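Local coordinates for protein diacylglycerol kinase (Bacillus anthracis, PDB 3S40) that probably phosphorylates diacylglycerol or a related lipid, using a nucleotide as phosphate donor, as in other kinases of the diacylglycerol kinase family, at residues 55-60 with 77-82; 94-97 with 103-106; 183-188 with 226-231. All blocks are in the same frame, centred on the assembly; numbering follows the deposited sequence.

Contact 1 (55-60 with 77-82); sequences KYCQEF and FECTNG
Q58 reaches G82 and C57 meets C79 where the helical segments 55-60 and 77-82 pass each other, their short axes approaching to 8.4 Å and crossing at -38°, so the helices run in roughly the same direction. The backbones come closest at G82, which has no side chain: its CA is 5.7 Å from CA of C57. Close by, the sulfur of C57 points at the flank of the C79 sulfur, with SG of C57 3.5 Å from SG of C79, a van der Waals contact and far too long for a disulfide. C57 has its SG anti to its own carbonyl carbon (chi1 -76°), which carries the sulfur across to C79, and the same SG also lies 3.8 Å from CB of C79. Nearer the surface, Q58 stretches alongside the end of the second segment: its CG packs 3.4 Å from O of G82, and its NE2 gives that carbonyl a weak hydrogen bond of 3.3 Å. Outside the pair, T54 OG1 hydrogen-bonds to O of E78, adding a polar tie between the same two helices, while C57 also packs on I14 of strand 11-15. Two helices on one side of a parallel sheet are thus joined by a buried sulfur contact and a bordering amide, a chemistry that relies mainly on close fit and little on strong polar bonds.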
loop_
_atom_site.group_PDB
_atom_site.type_symbol
_atom_site.label_atom_id
_atom_site.label_comp_id
_atom_site.label_asym_id
_atom_site.label_seq_id
_atom_site.Cartn_x
_atom_site.Cartn_y
_atom_site.Cartn_z
ATOM N N LYS A 55 -5.523 -16.077 5.775
ATOM C CA LYS A 55 -5.594 -17.112 6.802
ATOM C C LYS A 55 -4.211 -17.567 7.255
ATOM O O LYS A 55 -4.030 -17.868 8.422
ATOM C CB LYS A 55 -6.403 -18.326 6.336
ATOM C CG LYS A 55 -7.864 -18.033 6.148
ATOM C CD LYS A 55 -8.559 -19.145 5.401
ATOM C CE LYS A 55 -9.945 -18.699 4.931
ATOM N NZ LYS A 55 -10.690 -19.809 4.262
ATOM N N TYR A 56 -3.242 -17.629 6.340
ATOM C CA TYR A 56 -1.908 -18.083 6.732
ATOM C C TYR A 56 -1.281 -17.032 7.635
ATOM O O TYR A 56 -0.655 -17.367 8.649
ATOM C CB TYR A 56 -0.989 -18.312 5.533
ATOM C CG TYR A 56 -1.407 -19.383 4.555
ATOM C CD1 TYR A 56 -2.294 -20.388 4.909
ATOM C CD2 TYR A 56 -0.896 -19.382 3.253
ATOM C CE1 TYR A 56 -2.661 -21.384 3.983
ATOM C CE2 TYR A 56 -1.252 -20.353 2.334
ATOM C CZ TYR A 56 -2.130 -21.352 2.700
ATOM O OH TYR A 56 -2.477 -22.299 1.765
ATOM N N CYS A 57 -1.465 -15.759 7.276
ATOM C CA CYS A 57 -0.915 -14.678 8.091
ATOM C C CYS A 57 -1.438 -14.775 9.499
ATOM O O CYS A 57 -0.674 -14.711 10.456
ATOM C CB CYS A 57 -1.239 -13.295 7.508
ATOM S SG CYS A 57 -0.214 -12.867 6.073
ATOM N N GLN A 58 -2.750 -14.931 9.615
ATOM C CA GLN A 58 -3.398 -14.974 10.918
ATOM C C GLN A 58 -2.996 -16.207 11.722
ATOM O O GLN A 58 -2.840 -16.130 12.927
ATOM C CB GLN A 58 -4.919 -14.854 10.770
ATOM C CG GLN A 58 -5.296 -13.414 10.398
ATOM C CD GLN A 58 -6.765 -13.204 10.110
ATOM O OE1 GLN A 58 -7.517 -14.151 9.890
ATOM N NE2 GLN A 58 -7.176 -11.947 10.086
ATOM N N GLU A 59 -2.760 -17.326 11.045
ATOM C CA GLU A 59 -2.349 -18.517 11.767
ATOM C C GLU A 59 -0.899 -18.433 12.231
ATOM O O GLU A 59 -0.575 -18.884 13.319
ATOM C CB GLU A 59 -2.546 -19.760 10.913
ATOM C CG GLU A 59 -1.909 -20.982 11.505
ATOM C CD GLU A 59 -2.161 -22.215 10.654
ATOM O OE1 GLU A 59 -2.876 -22.090 9.630
ATOM O OE2 GLU A 59 -1.648 -23.300 11.011
ATOM N N PHE A 60 -0.017 -17.877 11.405
ATOM C CA PHE A 60 1.407 -17.881 11.754
ATOM C C PHE A 60 1.908 -16.613 12.429
ATOM O O PHE A 60 3.055 -16.555 12.869
ATOM C CB PHE A 60 2.266 -18.194 10.531
ATOM C CG PHE A 60 2.209 -19.634 10.133
ATOM C CD1 PHE A 60 3.163 -20.521 10.575
ATOM C CD2 PHE A 60 1.178 -20.101 9.328
ATOM C CE1 PHE A 60 3.108 -21.846 10.205
ATOM C CE2 PHE A 60 1.112 -21.424 8.956
ATOM C CZ PHE A 60 2.079 -22.304 9.396
ATOM N N PHE A 77 -2.279 -7.167 -0.199
ATOM C CA PHE A 77 -3.423 -6.628 0.506
ATOM C C PHE A 77 -4.088 -7.667 1.417
ATOM O O PHE A 77 -4.608 -7.327 2.481
ATOM C CB PHE A 77 -4.433 -6.079 -0.505
ATOM C CG PHE A 77 -5.636 -5.424 0.118
ATOM C CD1 PHE A 77 -5.494 -4.330 0.964
ATOM C CD2 PHE A 77 -6.917 -5.879 -0.172
ATOM C CE1 PHE A 77 -6.610 -3.708 1.525
ATOM C CE2 PHE A 77 -8.038 -5.264 0.385
ATOM C CZ PHE A 77 -7.882 -4.177 1.236
ATOM N N GLU A 78 -4.094 -8.932 0.996
ATOM C CA GLU A 78 -4.609 -9.977 1.871
ATOM C C GLU A 78 -3.787 -10.031 3.137
ATOM O O GLU A 78 -4.326 -10.227 4.223
ATOM C CB GLU A 78 -4.582 -11.349 1.191
ATOM C CG GLU A 78 -5.765 -11.609 0.284
ATOM C CD GLU A 78 -5.934 -13.098 -0.003
ATOM O OE1 GLU A 78 -5.576 -13.920 0.872
ATOM O OE2 GLU A 78 -6.418 -13.438 -1.100
ATOM N N CYS A 79 -2.474 -9.878 2.988
ATOM C CA CYS A 79 -1.584 -9.896 4.137
ATOM C C CYS A 79 -1.818 -8.698 5.058
ATOM O O CYS A 79 -1.904 -8.859 6.274
ATOM C CB CYS A 79 -0.116 -9.962 3.686
ATOM S SG CYS A 79 0.295 -11.544 2.871
ATOM N N THR A 80 -1.921 -7.506 4.472
ATOM C CA THR A 80 -2.159 -6.272 5.244
ATOM C C THR A 80 -3.376 -6.433 6.113
ATOM O O THR A 80 -3.343 -6.200 7.308
ATOM C CB THR A 80 -2.516 -5.096 4.332
ATOM O OG1 THR A 80 -1.495 -4.915 3.356
ATOM C CG2 THR A 80 -2.698 -3.809 5.155
ATOM N N ASN A 81 -4.467 -6.820 5.467
ATOM C CA ASN A 81 -5.715 -7.079 6.161
ATOM C C ASN A 81 -5.653 -8.222 7.139
ATOM O O ASN A 81 -6.334 -8.207 8.152
ATOM C CB ASN A 81 -6.827 -7.312 5.154
ATOM C CG ASN A 81 -7.473 -6.029 4.745
ATOM O OD1 ASN A 81 -8.580 -5.718 5.185
ATOM N ND2 ASN A 81 -6.762 -5.235 3.943
ATOM N N GLY A 82 -4.842 -9.224 6.828
ATOM C CA GLY A 82 -4.644 -10.327 7.741
ATOM C C GLY A 82 -3.942 -9.880 9.005
ATOM O O GLY A 82 -4.359 -10.204 10.106
#

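Contact 2 (94-97 with 103-106); sequences IIPG and FSRT
S104 turns its CB against I94, and this is the close part of the contact: CG2 of I94 lies 3.6 Å from CB of S104. The branch sits there because CG2 of I94 is anti to its backbone N, while CG1 takes the other direction (chi1 -60°) and carries CD1 over the start of the helical segment, 3.9 Å from N of S104. On the other flank CB of P96 meets OG of S104 at 3.5 Å. That hydroxyl, buried beside the proline ring, is satisfied beyond the two segments by hydrogen bonds with O of N101 and NE2 of Q111. The strand 91-96 is an outermost strand of the parallel four-stranded sheet of the catalytic domain, and the chain leaves its C-terminal end through the loop 97-101 into helix 102-106, which folds back on the strand it has just left. Packing slackens toward F103, where CD1 of I94 approaches the ring at its edge, near its plane, and comes only to 4.2 Å from CB of F103. R105, a partly exposed residue, makes no contact with the strand segment: its CB points away while the far end of the side chain bends back, with NE hydrogen-bonded to O of C100.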
loop_
_atom_site.group_PDB
_atom_site.type_symbol
_atom_site.label_atom_id
_atom_site.label_comp_id
_atom_site.label_asym_id
_atom_site.label_seq_id
_atom_site.Cartn_x
_atom_site.Cartn_y
_atom_site.Cartn_z
ATOM N N ILE A 94 7.921 -8.167 0.961
ATOM C CA ILE A 94 7.198 -8.401 -0.289
ATOM C C ILE A 94 8.179 -8.776 -1.369
ATOM O O ILE A 94 9.196 -8.124 -1.531
ATOM C CB ILE A 94 6.465 -7.108 -0.764
ATOM C CG1 ILE A 94 5.462 -6.636 0.295
ATOM C CG2 ILE A 94 5.781 -7.331 -2.118
ATOM C CD1 ILE A 94 4.879 -5.266 -0.017
ATOM N N ILE A 95 7.884 -9.843 -2.097
ATOM C CA ILE A 95 8.567 -10.093 -3.344
ATOM C C ILE A 95 7.517 -9.859 -4.386
ATOM O O ILE A 95 6.489 -10.519 -4.389
ATOM C CB ILE A 95 9.111 -11.507 -3.451
ATOM C CG1 ILE A 95 10.081 -11.772 -2.303
ATOM C CG2 ILE A 95 9.820 -11.680 -4.802
ATOM C CD1 ILE A 95 10.442 -13.243 -2.148
ATOM N N PRO A 96 7.765 -8.890 -5.270
ATOM C CA PRO A 96 6.766 -8.388 -6.219
ATOM C C PRO A 96 6.409 -9.453 -7.257
ATOM O O PRO A 96 7.274 -9.886 -7.982
ATOM C CB PRO A 96 7.466 -7.188 -6.869
ATOM C CG PRO A 96 8.924 -7.491 -6.738
ATOM C CD PRO A 96 9.084 -8.272 -5.449
ATOM N N GLY A 97 5.149 -9.868 -7.312
ATOM C CA GLY A 97 4.750 -10.918 -8.228
ATOM C C GLY A 97 3.557 -10.537 -9.076
ATOM O O GLY A 97 2.933 -11.396 -9.698
ATOM N N PHE A 103 3.084 -1.258 -3.341
ATOM C CA PHE A 103 3.749 -1.125 -2.063
ATOM C C PHE A 103 5.205 -1.600 -2.030
ATOM O O PHE A 103 6.029 -1.033 -1.299
ATOM C CB PHE A 103 2.935 -1.648 -0.874
ATOM C CG PHE A 103 3.145 -0.807 0.333
ATOM C CD1 PHE A 103 2.468 0.397 0.463
ATOM C CD2 PHE A 103 4.112 -1.147 1.268
ATOM C CE1 PHE A 103 2.698 1.226 1.543
ATOM C CE2 PHE A 103 4.356 -0.330 2.347
ATOM C CZ PHE A 103 3.651 0.863 2.488
ATOM N N SER A 104 5.525 -2.610 -2.825
ATOM C CA SER A 104 6.898 -3.057 -2.940
ATOM C C SER A 104 7.737 -1.912 -3.496
ATOM O O SER A 104 8.873 -1.662 -3.039
ATOM C CB SER A 104 7.008 -4.351 -3.794
ATOM O OG SER A 104 7.127 -4.083 -5.188
ATOM N N ARG A 105 7.185 -1.171 -4.451
ATOM C CA ARG A 105 7.921 -0.008 -4.972
ATOM C C ARG A 105 8.120 1.068 -3.917
ATOM O O ARG A 105 9.166 1.703 -3.847
ATOM C CB ARG A 105 7.236 0.596 -6.197
ATOM C CG ARG A 105 7.304 -0.310 -7.420
ATOM C CD ARG A 105 6.452 0.248 -8.538
ATOM N NE ARG A 105 6.084 -0.785 -9.494
ATOM C CZ ARG A 105 6.792 -1.069 -10.578
ATOM N NH1 ARG A 105 6.384 -2.032 -11.395
ATOM N NH2 ARG A 105 7.907 -0.386 -10.836
ATOM N N THR A 106 7.115 1.262 -3.079
ATOM C CA THR A 106 7.222 2.256 -2.024
ATOM C C THR A 106 8.451 1.961 -1.137
ATOM O O THR A 106 9.174 2.873 -0.709
ATOM C CB THR A 106 5.907 2.310 -1.214
ATOM O OG1 THR A 106 4.877 2.882 -2.034
ATOM C CG2 THR A 106 6.076 3.158 0.038
#

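Contact 3 (183-188 with 226-231); sequences VKITYD and IFVVKS
I185 and V228 meet end to end, CD1 of I185 standing 3.7 Å from CG2 of V228. The same CD1 of I185 is 4.0 Å from CG2 of I226, so one methyl touches two residues of the facing strand. I226 runs alongside I185 the opposite way, and CD1 of I226 ends 3.9 Å from CG2 of I185. CD1 of I226 also lies 3.7 Å from CB of Y187, and the tyrosine ring is met at a slant. The backbone places that CB; the torsion of Y187, with CG between its backbone N and carbonyl carbon (chi1 57°), sets only where the ring goes. No hydrogen bond links the segments: their axes are 10.6 Å apart and the two strand directions make 159°, nearly antiparallel, the spacing of two layers and not of neighbours in one sheet. They belong to the two antiparallel sheets of the C-terminal domain, a beta sandwich like that of NAD kinase, with I185, I226 and V228 in its apolar interior and Y187 at the margin. Strand 224-230 lies between 254-259 and 198-202 in its sheet. In the other, I185 is bonded through its backbone to Y192 of strand 190-196, and T186 to H263 of strand 261-266. Further out, K184 forms a salt bridge with E193, and at the strand's end both carboxylate oxygens of D188 accept backbone N-H groups, OD1 from S261 and OD2 from K260. Across the interior I226 also packs on I262, and Y187 on V257 and A259 of strand 254-259.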
loop_
_atom_site.group_PDB
_atom_site.type_symbol
_atom_site.label_atom_id
_atom_site.label_comp_id
_atom_site.label_asym_id
_atom_site.label_seq_id
_atom_site.Cartn_x
_atom_site.Cartn_y
_atom_site.Cartn_z
ATOM N N VAL A 183 -18.309 17.985 -1.689
ATOM C CA VAL A 183 -17.628 17.281 -0.627
ATOM C C VAL A 183 -17.343 18.260 0.495
ATOM O O VAL A 183 -17.156 19.463 0.272
ATOM C CB VAL A 183 -16.293 16.649 -1.119
ATOM C CG1 VAL A 183 -15.205 17.724 -1.278
ATOM C CG2 VAL A 183 -15.823 15.561 -0.165
ATOM N N LYS A 184 -17.333 17.728 1.707
ATOM C CA LYS A 184 -17.002 18.494 2.891
ATOM C C LYS A 184 -15.938 17.684 3.618
ATOM O O LYS A 184 -16.145 16.497 3.900
ATOM C CB LYS A 184 -18.244 18.643 3.766
ATOM C CG LYS A 184 -18.222 19.823 4.712
ATOM C CD LYS A 184 -19.607 20.067 5.308
ATOM C CE LYS A 184 -20.727 19.798 4.295
ATOM N NZ LYS A 184 -20.583 20.561 3.022
ATOM N N ILE A 185 -14.796 18.303 3.900
ATOM C CA ILE A 185 -13.707 17.580 4.559
ATOM C C ILE A 185 -13.281 18.293 5.821
ATOM O O ILE A 185 -12.928 19.469 5.780
ATOM C CB ILE A 185 -12.465 17.412 3.634
ATOM C CG1 ILE A 185 -12.849 16.709 2.322
ATOM C CG2 ILE A 185 -11.363 16.638 4.346
ATOM C CD1 ILE A 185 -11.722 16.615 1.296
ATOM N N THR A 186 -13.334 17.586 6.944
ATOM C CA THR A 186 -12.766 18.079 8.199
ATOM C C THR A 186 -11.468 17.335 8.474
ATOM O O THR A 186 -11.414 16.104 8.396
ATOM C CB THR A 186 -13.712 17.844 9.394
ATOM O OG1 THR A 186 -13.849 16.431 9.631
ATOM C CG2 THR A 186 -15.078 18.448 9.126
ATOM N N TYR A 187 -10.419 18.072 8.804
ATOM C CA TYR A 187 -9.138 17.430 9.018
ATOM C C TYR A 187 -8.377 18.141 10.112
ATOM O O TYR A 187 -7.939 19.277 9.942
ATOM C CB TYR A 187 -8.332 17.416 7.722
ATOM C CG TYR A 187 -8.111 18.789 7.154
ATOM C CD1 TYR A 187 -6.923 19.478 7.389
ATOM C CD2 TYR A 187 -9.100 19.418 6.410
ATOM C CE1 TYR A 187 -6.724 20.754 6.883
ATOM C CE2 TYR A 187 -8.909 20.690 5.896
ATOM C CZ TYR A 187 -7.721 21.353 6.132
ATOM O OH TYR A 187 -7.530 22.619 5.622
ATOM N N ASP A 188 -8.224 17.465 11.243
ATOM C CA ASP A 188 -7.593 18.063 12.413
ATOM C C ASP A 188 -8.208 19.436 12.727
ATOM O O ASP A 188 -7.501 20.441 12.855
ATOM C CB ASP A 188 -6.076 18.167 12.219
ATOM C CG ASP A 188 -5.444 16.844 11.785
ATOM O OD1 ASP A 188 -6.019 15.773 12.059
ATOM O OD2 ASP A 188 -4.364 16.881 11.165
ATOM N N ILE A 226 -4.364 14.277 1.957
ATOM C CA ILE A 226 -5.633 14.541 1.308
ATOM C C ILE A 226 -5.344 15.225 -0.013
ATOM O O ILE A 226 -4.566 16.176 -0.076
ATOM C CB ILE A 226 -6.507 15.479 2.147
ATOM C CG1 ILE A 226 -6.757 14.884 3.535
ATOM C CG2 ILE A 226 -7.806 15.785 1.416
ATOM C CD1 ILE A 226 -7.568 15.786 4.451
ATOM N N PHE A 227 -5.979 14.744 -1.068
ATOM C CA PHE A 227 -5.754 15.292 -2.393
ATOM C C PHE A 227 -7.098 15.380 -3.108
ATOM O O PHE A 227 -7.785 14.366 -3.324
ATOM C CB PHE A 227 -4.775 14.398 -3.168
ATOM C CG PHE A 227 -4.327 14.971 -4.490
ATOM C CD1 PHE A 227 -3.267 15.855 -4.552
ATOM C CD2 PHE A 227 -4.973 14.623 -5.666
ATOM C CE1 PHE A 227 -2.847 16.380 -5.765
ATOM C CE2 PHE A 227 -4.558 15.141 -6.887
ATOM C CZ PHE A 227 -3.495 16.017 -6.935
ATOM N N VAL A 228 -7.480 16.600 -3.461
ATOM C CA VAL A 228 -8.758 16.835 -4.112
ATOM C C VAL A 228 -8.568 17.480 -5.475
ATOM O O VAL A 228 -7.896 18.500 -5.597
ATOM C CB VAL A 228 -9.631 17.757 -3.267
ATOM C CG1 VAL A 228 -10.953 18.016 -3.978
ATOM C CG2 VAL A 228 -9.859 17.151 -1.890
ATOM N N VAL A 229 -9.144 16.896 -6.515
ATOM C CA VAL A 229 -9.123 17.598 -7.788
ATOM C C VAL A 229 -10.471 18.266 -8.006
ATOM O O VAL A 229 -11.501 17.600 -8.064
ATOM C CB VAL A 229 -8.789 16.696 -8.957
ATOM C CG1 VAL A 229 -8.666 17.538 -10.233
ATOM C CG2 VAL A 229 -7.495 15.943 -8.681
ATOM N N LYS A 230 -10.453 19.589 -8.105
ATOM C CA LYS A 230 -11.683 20.357 -8.231
ATOM C C LYS A 230 -12.265 20.195 -9.626
ATOM O O LYS A 230 -11.576 19.762 -10.550
ATOM C CB LYS A 230 -11.418 21.829 -7.918
ATOM C CG LYS A 230 -10.661 22.032 -6.616
ATOM C CD LYS A 230 -10.388 23.500 -6.326
ATOM C CE LYS A 230 -9.507 23.653 -5.088
ATOM N NZ LYS A 230 -9.218 25.076 -4.742
ATOM N N SER A 231 -13.541 20.533 -9.768
ATOM C CA SER A 231 -14.226 20.439 -11.051
ATOM C C SER A 231 -13.442 21.112 -12.181
ATOM O O SER A 231 -13.610 20.778 -13.353
ATOM C CB SER A 231 -15.622 21.056 -10.935
ATOM O OG SER A 231 -15.572 22.308 -10.266
#

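In the fold
Contacts 1, 2 and 3 follow one another along the chain, each closing before the next opens. Contacts 1 and 2 share the catalytic domain: helix 73-83 of the first leads on to strand 91-96 of the second, and their centres lie about 16 Å apart, with nearest atoms about 7 Å from each other. Contact 3 belongs to the C-terminal sandwich, its centre about 32 Å from that of contact 1 and about 29 Å from that of contact 2, on the opposite side of the chain's centre from contact 1. The set illustrates a two-domain kinase: helix on helix and helix on strand around a parallel sheet, then sheet on sheet, each domain with its own apolar interior.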